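Local atomic coordinates of D-glucosaminate-6-phosphate ammonia lyase (PDB entry 7LCE), a protein that belongs to the selenocysteine synthase-like family of the PLP-dependent aminotransferase fold and carries covalently bound pyridoxal phosphate. Residues S27-P31 against E32-A36; G168-S171 against I172-V176; L355-A358 against R359-I363. One frame throughout, in Å; residues are numbered along the deposited sequence.

Interaction 1 (S27-P31 against E32-A36)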
ATOM      1  N   SER A  27       9.052 -50.228  -3.953  1.00 54.80           N
ATOM      2  CA  SER A  27       8.601 -51.551  -3.540  1.00 71.18           C
ATOM      3  C   SER A  27       8.485 -52.490  -4.734  1.00 73.86           C
ATOM      4  O   SER A  27       8.537 -52.076  -5.895  1.00 63.51           O
ATOM      5  CB  SER A  27       7.254 -51.468  -2.818  1.00 78.52           C
ATOM      6  OG  SER A  27       6.254 -50.936  -3.672  1.00 80.47           O
ATOM      7  N   SER A  28       8.329 -53.777  -4.416  1.00 69.14           N
ATOM      8  CA  SER A  28       8.087 -54.840  -5.388  1.00 68.91           C
ATOM      9  C   SER A  28       6.708 -55.432  -5.120  1.00 68.11           C
ATOM     10  O   SER A  28       6.496 -56.079  -4.090  1.00 75.39           O
ATOM     11  CB  SER A  28       9.164 -55.920  -5.301  1.00 72.16           C
ATOM     12  OG  SER A  28       8.930 -56.947  -6.250  1.00 76.75           O
ATOM     13  N   VAL A  29       5.779 -55.228  -6.054  1.00 69.19           N
ATOM     14  CA  VAL A  29       4.406 -55.670  -5.849  1.00 70.22           C
ATOM     15  C   VAL A  29       4.317 -57.186  -5.970  1.00 71.01           C
ATOM     16  O   VAL A  29       4.976 -57.803  -6.820  1.00 75.52           O
ATOM     17  CB  VAL A  29       3.469 -54.972  -6.850  1.00 63.58           C
ATOM     18  CG1 VAL A  29       2.019 -55.310  -6.543  1.00 73.00           C
ATOM     19  CG2 VAL A  29       3.689 -53.469  -6.814  1.00 66.34           C
ATOM     20  N   ALA A  30       3.501 -57.794  -5.111  1.00 85.65           N
ATOM     21  CA  ALA A  30       3.296 -59.233  -5.147  1.00 73.58           C
ATOM     22  C   ALA A  30       2.530 -59.633  -6.409  1.00 85.06           C
ATOM     23  O   ALA A  30       1.682 -58.878  -6.895  1.00 92.58           O
ATOM     24  CB  ALA A  30       2.536 -59.698  -3.909  1.00 65.61           C
ATOM     25  N   PRO A  31       2.814 -60.817  -6.959  1.00 89.14           N
ATOM     26  CA  PRO A  31       2.118 -61.235  -8.191  1.00 91.96           C
ATOM     27  C   PRO A  31       0.610 -61.363  -8.042  1.00 89.16           C
ATOM     28  O   PRO A  31      -0.120 -61.058  -8.993  1.00 95.65           O
ATOM     29  CB  PRO A  31       2.773 -62.586  -8.514  1.00 90.88           C
ATOM     30  CG  PRO A  31       4.107 -62.530  -7.845  1.00 97.01           C
ATOM     31  CD  PRO A  31       3.882 -61.757  -6.580  1.00 92.07           C
ATOM     32  N   GLU A  32       0.118 -61.815  -6.885  1.00 90.87           N
ATOM     33  CA  GLU A  32      -1.327 -61.904  -6.693  1.00 85.34           C
ATOM     34  C   GLU A  32      -1.983 -60.530  -6.750  1.00 85.32           C
ATOM     35  O   GLU A  32      -3.108 -60.391  -7.242  1.00 88.68           O
ATOM     36  CB  GLU A  32      -1.657 -62.601  -5.370  1.00 94.25           C
ATOM     37  CG  GLU A  32      -0.933 -63.922  -5.138  1.00122.85           C
ATOM     38  CD  GLU A  32       0.286 -63.786  -4.246  1.00124.19           C
ATOM     39  OE1 GLU A  32       1.165 -62.950  -4.547  1.00108.98           O
ATOM     40  OE2 GLU A  32       0.361 -64.519  -3.236  1.00137.04           O
ATOM     41  N   VAL A  33      -1.297 -59.499  -6.251  1.00 85.04           N
ATOM     42  CA  VAL A  33      -1.862 -58.155  -6.293  1.00 69.79           C
ATOM     43  C   VAL A  33      -1.885 -57.625  -7.722  1.00 81.19           C
ATOM     44  O   VAL A  33      -2.863 -56.999  -8.149  1.00 86.67           O
ATOM     45  CB  VAL A  33      -1.084 -57.223  -5.346  1.00 66.83           C
ATOM     46  CG1 VAL A  33      -1.657 -55.822  -5.387  1.00 69.27           C
ATOM     47  CG2 VAL A  33      -1.128 -57.766  -3.929  1.00 78.54           C
ATOM     48  N   MET A  34      -0.820 -57.872  -8.490  1.00 80.51           N
ATOM     49  CA  MET A  34      -0.795 -57.414  -9.876  1.00 69.26           C
ATOM     50  C   MET A  34      -1.824 -58.145 -10.729  1.00 78.92           C
ATOM     51  O   MET A  34      -2.294 -57.595 -11.733  1.00 83.19           O
ATOM     52  CB  MET A  34       0.604 -57.568 -10.471  1.00 71.83           C
ATOM     53  CG  MET A  34       1.600 -56.521  -9.989  1.00 85.67           C
ATOM     54  SD  MET A  34       0.929 -54.841  -9.998  1.00 69.62           S
ATOM     55  CE  MET A  34       0.821 -54.508 -11.754  1.00 56.49           C
ATOM     56  N   GLN A  35      -2.174 -59.382 -10.365  1.00 80.45           N
ATOM     57  CA  GLN A  35      -3.268 -60.066 -11.049  1.00 77.87           C
ATOM     58  C   GLN A  35      -4.566 -59.286 -10.891  1.00 77.65           C
ATOM     59  O   GLN A  35      -5.313 -59.093 -11.858  1.00 82.52           O
ATOM     60  CB  GLN A  35      -3.435 -61.484 -10.502  1.00 85.75           C
ATOM     61  CG  GLN A  35      -2.377 -62.478 -10.937  1.00116.83           C
ATOM     62  CD  GLN A  35      -2.677 -63.883 -10.445  1.00127.77           C
ATOM     63  OE1 GLN A  35      -3.805 -64.188 -10.052  1.00114.59           O
ATOM     64  NE2 GLN A  35      -1.667 -64.745 -10.463  1.00121.90           N
ATOM     65  N   ALA A  36      -4.850 -58.832  -9.668  1.00 73.98           N
ATOM     66  CA  ALA A  36      -6.041 -58.025  -9.430  1.00 78.45           C
ATOM     67  C   ALA A  36      -5.939 -56.673 -10.122  1.00 81.70           C
ATOM     68  O   ALA A  36      -6.943 -56.138 -10.607  1.00 90.70           O
ATOM     69  CB  ALA A  36      -6.257 -57.845  -7.928  1.00 79.72           C
TER

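Interaction 2 (G168-S171 against I172-V176)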
ATOM      1  N   GLY A 168      12.695 -33.958  22.390  1.00 94.53           N
ATOM      2  CA  GLY A 168      12.419 -32.546  22.538  1.00 85.06           C
ATOM      3  C   GLY A 168      11.158 -32.063  21.860  1.00 82.75           C
ATOM      4  O   GLY A 168      10.798 -30.889  22.023  1.00 80.64           O
ATOM      5  N   MET A 169      10.471 -32.923  21.118  1.00 85.07           N
ATOM      6  CA  MET A 169       9.269 -32.553  20.389  1.00 68.74           C
ATOM      7  C   MET A 169       8.027 -32.924  21.190  1.00 75.64           C
ATOM      8  O   MET A 169       8.075 -33.729  22.123  1.00 80.86           O
ATOM      9  CB  MET A 169       9.236 -33.233  19.018  1.00 77.50           C
ATOM     10  CG  MET A 169      10.425 -32.894  18.133  1.00 71.03           C
ATOM     11  SD  MET A 169      10.499 -31.155  17.663  1.00 78.08           S
ATOM     12  CE  MET A 169      11.803 -30.562  18.737  1.00 86.66           C
ATOM     13  N   LEU A 170       6.905 -32.317  20.811  1.00 81.70           N
ATOM     14  CA  LEU A 170       5.639 -32.588  21.470  1.00 65.35           C
ATOM     15  C   LEU A 170       5.106 -33.960  21.066  1.00 75.60           C
ATOM     16  O   LEU A 170       5.455 -34.513  20.020  1.00 79.63           O
ATOM     17  CB  LEU A 170       4.618 -31.505  21.126  1.00 65.47           C
ATOM     18  CG  LEU A 170       4.953 -30.096  21.613  1.00 70.76           C
ATOM     19  CD1 LEU A 170       3.983 -29.081  21.034  1.00 67.48           C
ATOM     20  CD2 LEU A 170       4.929 -30.051  23.129  1.00 65.98           C
ATOM     21  N   SER A 171       4.245 -34.507  21.918  1.00 79.93           N
ATOM     22  CA  SER A 171       3.647 -35.805  21.653  1.00 70.23           C
ATOM     23  C   SER A 171       2.426 -35.658  20.755  1.00 70.57           C
ATOM     24  O   SER A 171       1.873 -34.569  20.584  1.00 83.87           O
ATOM     25  CB  SER A 171       3.250 -36.487  22.960  1.00 80.18           C
ATOM     26  OG  SER A 171       2.205 -35.773  23.596  1.00 82.36           O
ATOM     27  N   ILE A 172       2.004 -36.786  20.175  1.00 82.95           N
ATOM     28  CA  ILE A 172       0.795 -36.789  19.354  1.00 58.50           C
ATOM     29  C   ILE A 172      -0.418 -36.403  20.188  1.00 70.78           C
ATOM     30  O   ILE A 172      -1.374 -35.810  19.671  1.00 83.25           O
ATOM     31  CB  ILE A 172       0.612 -38.164  18.680  1.00 69.95           C
ATOM     32  CG1 ILE A 172      -0.658 -38.186  17.825  1.00 56.52           C
ATOM     33  CG2 ILE A 172       0.594 -39.279  19.719  1.00104.67           C
ATOM     34  CD1 ILE A 172      -0.652 -37.176  16.698  1.00 60.88           C
ATOM     35  N   ASP A 173      -0.398 -36.714  21.487  1.00 88.67           N
ATOM     36  CA  ASP A 173      -1.505 -36.330  22.358  1.00 76.95           C
ATOM     37  C   ASP A 173      -1.627 -34.815  22.452  1.00 68.87           C
ATOM     38  O   ASP A 173      -2.739 -34.274  22.476  1.00 64.34           O
ATOM     39  CB  ASP A 173      -1.315 -36.938  23.750  1.00 77.20           C
ATOM     40  CG  ASP A 173      -1.354 -38.454  23.735  1.00101.84           C
ATOM     41  OD1 ASP A 173      -2.177 -39.024  22.987  1.00 94.74           O
ATOM     42  OD2 ASP A 173      -0.561 -39.075  24.475  1.00119.78           O
ATOM     43  N   ASP A 174      -0.491 -34.114  22.508  1.00 79.12           N
ATOM     44  CA  ASP A 174      -0.516 -32.658  22.599  1.00 68.75           C
ATOM     45  C   ASP A 174      -1.206 -32.039  21.389  1.00 70.62           C
ATOM     46  O   ASP A 174      -1.976 -31.081  21.527  1.00 74.94           O
ATOM     47  CB  ASP A 174       0.909 -32.122  22.737  1.00 66.42           C
ATOM     48  CG  ASP A 174       1.516 -32.425  24.094  1.00 93.07           C
ATOM     49  OD1 ASP A 174       0.828 -32.225  25.119  1.00 81.61           O
ATOM     50  OD2 ASP A 174       2.684 -32.870  24.131  1.00 99.32           O
ATOM     51  N   PHE A 175      -0.942 -32.570  20.194  1.00 68.40           N
ATOM     52  CA  PHE A 175      -1.583 -32.038  18.997  1.00 63.75           C
ATOM     53  C   PHE A 175      -3.085 -32.303  18.995  1.00 72.86           C
ATOM     54  O   PHE A 175      -3.873 -31.422  18.631  1.00 72.95           O
ATOM     55  CB  PHE A 175      -0.928 -32.624  17.750  1.00 66.24           C
ATOM     56  CG  PHE A 175       0.251 -31.835  17.269  1.00 71.41           C
ATOM     57  CD1 PHE A 175       1.483 -31.968  17.882  1.00 57.74           C
ATOM     58  CD2 PHE A 175       0.121 -30.943  16.220  1.00 56.49           C
ATOM     59  CE1 PHE A 175       2.567 -31.238  17.452  1.00 62.59           C
ATOM     60  CE2 PHE A 175       1.201 -30.209  15.785  1.00 59.89           C
ATOM     61  CZ  PHE A 175       2.427 -30.356  16.401  1.00 62.40           C
ATOM     62  N   VAL A 176      -3.503 -33.506  19.399  1.00 79.19           N
ATOM     63  CA  VAL A 176      -4.928 -33.832  19.420  1.00 70.57           C
ATOM     64  C   VAL A 176      -5.678 -32.884  20.346  1.00 68.97           C
ATOM     65  O   VAL A 176      -6.737 -32.349  19.994  1.00 73.79           O
ATOM     66  CB  VAL A 176      -5.142 -35.300  19.829  1.00 62.28           C
ATOM     67  CG1 VAL A 176      -6.626 -35.611  19.915  1.00 63.27           C
ATOM     68  CG2 VAL A 176      -4.463 -36.229  18.841  1.00 77.43           C
TER

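Interaction 3 (L355-A358 against R359-I363)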
ATOM      1  N   LEU A 355      23.092 -64.970  -5.621  1.00 66.20           N
ATOM      2  CA  LEU A 355      23.793 -64.071  -6.529  1.00 58.13           C
ATOM      3  C   LEU A 355      24.680 -63.092  -5.767  1.00 68.53           C
ATOM      4  O   LEU A 355      25.784 -62.766  -6.220  1.00 67.82           O
ATOM      5  CB  LEU A 355      22.781 -63.320  -7.392  1.00 62.80           C
ATOM      6  CG  LEU A 355      21.905 -64.206  -8.278  1.00 60.42           C
ATOM      7  CD1 LEU A 355      20.846 -63.383  -8.995  1.00 63.42           C
ATOM      8  CD2 LEU A 355      22.766 -64.968  -9.272  1.00 57.82           C
ATOM      9  N   ILE A 356      24.221 -62.625  -4.601  1.00 64.32           N
ATOM     10  CA  ILE A 356      25.012 -61.679  -3.816  1.00 63.77           C
ATOM     11  C   ILE A 356      26.301 -62.329  -3.335  1.00 75.08           C
ATOM     12  O   ILE A 356      27.370 -61.705  -3.349  1.00 78.49           O
ATOM     13  CB  ILE A 356      24.183 -61.123  -2.643  1.00 54.80           C
ATOM     14  CG1 ILE A 356      22.947 -60.387  -3.158  1.00 72.59           C
ATOM     15  CG2 ILE A 356      25.026 -60.194  -1.789  1.00 56.66           C
ATOM     16  CD1 ILE A 356      22.086 -59.800  -2.060  1.00 64.75           C
ATOM     17  N   VAL A 357      26.226 -63.592  -2.907  1.00 70.19           N
ATOM     18  CA  VAL A 357      27.431 -64.291  -2.470  1.00 70.02           C
ATOM     19  C   VAL A 357      28.389 -64.478  -3.639  1.00 72.17           C
ATOM     20  O   VAL A 357      29.611 -64.366  -3.483  1.00 75.53           O
ATOM     21  CB  VAL A 357      27.061 -65.637  -1.820  1.00 54.89           C
ATOM     22  CG1 VAL A 357      28.294 -66.287  -1.223  1.00 62.64           C
ATOM     23  CG2 VAL A 357      25.996 -65.438  -0.755  1.00 62.27           C
ATOM     24  N   ALA A 358      27.852 -64.758  -4.829  1.00 75.64           N
ATOM     25  CA  ALA A 358      28.702 -64.925  -6.002  1.00 68.63           C
ATOM     26  C   ALA A 358      29.419 -63.628  -6.355  1.00 77.30           C
ATOM     27  O   ALA A 358      30.616 -63.638  -6.667  1.00 79.65           O
ATOM     28  CB  ALA A 358      27.872 -65.420  -7.186  1.00 59.22           C
ATOM     29  N   ARG A 359      28.707 -62.499  -6.314  1.00 72.82           N
ATOM     30  CA  ARG A 359      29.356 -61.222  -6.594  1.00 73.00           C
ATOM     31  C   ARG A 359      30.390 -60.896  -5.524  1.00 77.90           C
ATOM     32  O   ARG A 359      31.461 -60.360  -5.829  1.00 85.63           O
ATOM     33  CB  ARG A 359      28.318 -60.106  -6.686  1.00 67.09           C
ATOM     34  CG  ARG A 359      28.910 -58.732  -6.968  1.00 75.96           C
ATOM     35  CD  ARG A 359      29.351 -58.624  -8.422  1.00 79.42           C
ATOM     36  NE  ARG A 359      29.946 -57.329  -8.734  1.00 81.15           N
ATOM     37  CZ  ARG A 359      31.242 -57.130  -8.933  1.00 74.50           C
ATOM     38  NH1 ARG A 359      32.107 -58.128  -8.888  1.00 79.09           N
ATOM     39  NH2 ARG A 359      31.676 -55.901  -9.196  1.00 86.88           N
ATOM     40  N   LEU A 360      30.089 -61.222  -4.263  1.00 76.68           N
ATOM     41  CA  LEU A 360      31.065 -61.026  -3.198  1.00 68.50           C
ATOM     42  C   LEU A 360      32.289 -61.900  -3.424  1.00 79.92           C
ATOM     43  O   LEU A 360      33.425 -61.469  -3.193  1.00 84.02           O
ATOM     44  CB  LEU A 360      30.439 -61.327  -1.837  1.00 64.38           C
ATOM     45  CG  LEU A 360      29.473 -60.292  -1.262  1.00 66.68           C
ATOM     46  CD1 LEU A 360      28.869 -60.805   0.037  1.00 67.44           C
ATOM     47  CD2 LEU A 360      30.182 -58.966  -1.044  1.00 64.59           C
ATOM     48  N   ARG A 361      32.076 -63.134  -3.881  1.00 77.80           N
ATOM     49  CA  ARG A 361      33.201 -64.010  -4.180  1.00 71.29           C
ATOM     50  C   ARG A 361      34.007 -63.478  -5.360  1.00 78.58           C
ATOM     51  O   ARG A 361      35.243 -63.506  -5.337  1.00 96.52           O
ATOM     52  CB  ARG A 361      32.694 -65.423  -4.470  1.00 72.58           C
ATOM     53  CG  ARG A 361      33.768 -66.493  -4.442  1.00 88.52           C
ATOM     54  CD  ARG A 361      33.172 -67.884  -4.614  1.00106.84           C
ATOM     55  NE  ARG A 361      32.215 -68.233  -3.571  1.00101.79           N
ATOM     56  CZ  ARG A 361      30.906 -68.341  -3.767  1.00 97.10           C
ATOM     57  NH1 ARG A 361      30.362 -68.098  -4.949  1.00 83.66           N
ATOM     58  NH2 ARG A 361      30.126 -68.705  -2.752  1.00 89.59           N
ATOM     59  N   GLU A 362      33.323 -62.982  -6.397  1.00 87.50           N
ATOM     60  CA  GLU A 362      34.021 -62.416  -7.549  1.00 82.87           C
ATOM     61  C   GLU A 362      34.824 -61.178  -7.163  1.00 75.02           C
ATOM     62  O   GLU A 362      35.949 -60.989  -7.638  1.00 93.34           O
ATOM     63  CB  GLU A 362      33.025 -62.076  -8.659  1.00 78.71           C
ATOM     64  CG  GLU A 362      33.677 -61.568  -9.938  1.00 69.71           C
ATOM     65  CD  GLU A 362      32.667 -61.195 -11.007  1.00 93.88           C
ATOM     66  OE1 GLU A 362      31.486 -60.966 -10.662  1.00 83.01           O
ATOM     67  OE2 GLU A 362      33.053 -61.138 -12.194  1.00101.52           O
ATOM     68  N   ILE A 363      34.260 -60.324  -6.303  1.00 76.13           N
ATOM     69  CA  ILE A 363      34.985 -59.141  -5.845  1.00 73.29           C
ATOM     70  C   ILE A 363      36.240 -59.552  -5.088  1.00 84.93           C
ATOM     71  O   ILE A 363      37.288 -58.900  -5.186  1.00 92.42           O
ATOM     72  CB  ILE A 363      34.066 -58.254  -4.982  1.00 63.81           C
ATOM     73  CG1 ILE A 363      32.998 -57.586  -5.846  1.00 77.46           C
ATOM     74  CG2 ILE A 363      34.870 -57.199  -4.234  1.00 62.89           C
ATOM     75  CD1 ILE A 363      31.882 -56.952  -5.050  1.00 80.46           C
TER

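Interaction 1 (S27-P31 against E32-A36)
Val29 sets CG1 anti to its backbone N (chi1 -174°), and Met34 keeps CG beside its own backbone N and bends at chi2, which brings its sulfur up to that methyl. The contact is the N-terminal start of helix 31-41, with Ala30 at the N-cap position and Pro31 in the first turn. Val29 CG1 lies 3.7 Å from Met34 SD, and the two side chains cross at about a right angle. The same methyl also touches Val33, with Val29 CG1 3.8 Å from Val33 CB. One branch of Val29 therefore packs against two successive helix residues.

Ala30 O takes the first i to i+4 bond of the helix. Met34 N reaches Ala30 O at 3.1 Å with a nearly straight N-H...O angle of 161°. Val33 N gives the same oxygen a second, weak bond. One residue further, Gln35 N donates to Pro31 O at 3.0 Å. An N-H in the first turn has no helical carbonyl before it to bond, so the missing hydrogen of Pro31 costs no helical bond.

Val29 and Met34 also face the second subunit, where both pack on Ala41 of that chain and Val29 O accepts a hydrogen bond from Ser42 OG of that second subunit. Val33 turns to helix 248-262 of its own chain and touches Ala257 and Asn260.

On the exposed side Glu32 runs beside the Pro31 ring, pointing the same way. A bend at chi2 (99°) folds its carboxylate back, leaving Glu32 OE1 3.6 Å from both Ala30 CB and Pro31 CD.

Interaction 2 (G168-S171 against I172-V176)
Ser171 and Asp174 face each other across the first turn of helix 172-181 and form a capping box. Ser171 is the N-cap. Its hydroxyl sits between its own backbone N and carbonyl carbon (chi1 66°), a rotation that points OG to Asp174 N. Asp174 N gives Ser171 OG a weak bond of 3.3 Å. In return, Ser171 N donates to Asp174 OD2 at 3.2 Å, with an N-H...O angle of 156°. The donor comes from the anti side of the carboxylate, 20° out of its plane. Ser171 OG adds a weak bond of 3.0 Å to Asp174 OD2, so this one oxygen takes two bonds from the same serine. The negative carboxylate near the helix N-terminus would probably be favoured by the helix dipole.

Leu170 crosses the Asp174 side chain at about a right angle, and Leu170 CD2 comes within 3.7 Å of Asp174 OD2. On the side of Phe175, Leu170 CB approaches Phe175 CE1 at 4.2 Å, oblique to the ring. Ser171 O lies at the ring edge, in plane, 3.8 Å from Phe175 CD1.

Phe175 carries the turn into the core. Its ring meets Tyr158 edge-to-face and packs on Leu156, both of strand 153-159. It also touches Leu186 of strand 186-189 and Leu109 of strand 105-109, while Leu145 of helix 142-147 packs against both Leu170 and Phe175.

Interaction 3 (L355-A358 against R359-I363)
Four successive i to i+4 backbone hydrogen bonds, Arg359 N to Leu355 O, Leu360 N to Ile356 O, Arg361 N to Val357 O and Glu362 N to Ala358 O, run at 2.8 to 2.9 Å with N-H...O angles of 153° to 163°. This is a regular alpha-helical stretch in the middle of helix 352-365, close to the C-terminus of the chain. Ile356, Val357, Leu360 and Ile363 are buried, and Arg359 and Arg361 border them on opposite sides.

Among the buried residues, Ile356 and Leu360 are one turn apart. Ile356 CG2 meets Leu360 CD1 at 4.3 Å, a loose contact. Beyond the helix, Leu360 packs on Val318 and Leu322 of helix 315-324, and Val357 on Val276, Ala279 and Ile280 of helix 270-282. Ile356 meets Ile15 of strand 13-17 and Leu343 of strand 340-343, so the helix joins two other helices to two sheets.

Arg359 lies along one border of this buried group. Its chain bends at chi2 (74°) and carries the guanidinium toward the C-terminal end of the helix, where Arg359 NH1 makes a 3.4 Å salt bridge to Glu362 OE1. Ile363 CG1 covers one face of this guanidinium, 3.2 Å above its plane and offset toward the rim. The arginine has a second partner: Arg359 NH2 makes a weak hydrogen bond to Gln321 O.

Arg361, on the other border, goes the opposite way along the helix. Its chain bends at chi3 and returns over the preceding turn. Val357 O lies over one face of the guanidinium, displaced toward its rim, while Arg361 NH2 stands 3.4 Å from Val357 CG1.

Overall arrangement
The three contacts are separate along the chain and none touches another. Interactions 1 and 2 each cover the start of a helix, whereas interaction 3 lies wholly within one. Interactions 1 and 2 lie on opposite sides of the chain's centre, with centres 37 Å apart. Interactions 2 and 3 are farthest apart, 47 Å between centres. Interactions 1 and 3 come to about 14 Å at their nearest atoms. Only interaction 1 touches another subunit. Ser27, within its 27-31 segment, packs on Ala212, the neighbour in sequence of the cofactor-bearing Lys213. A bound calcium ion lies about 5 Å from the side chain of Ile172 in interaction 2.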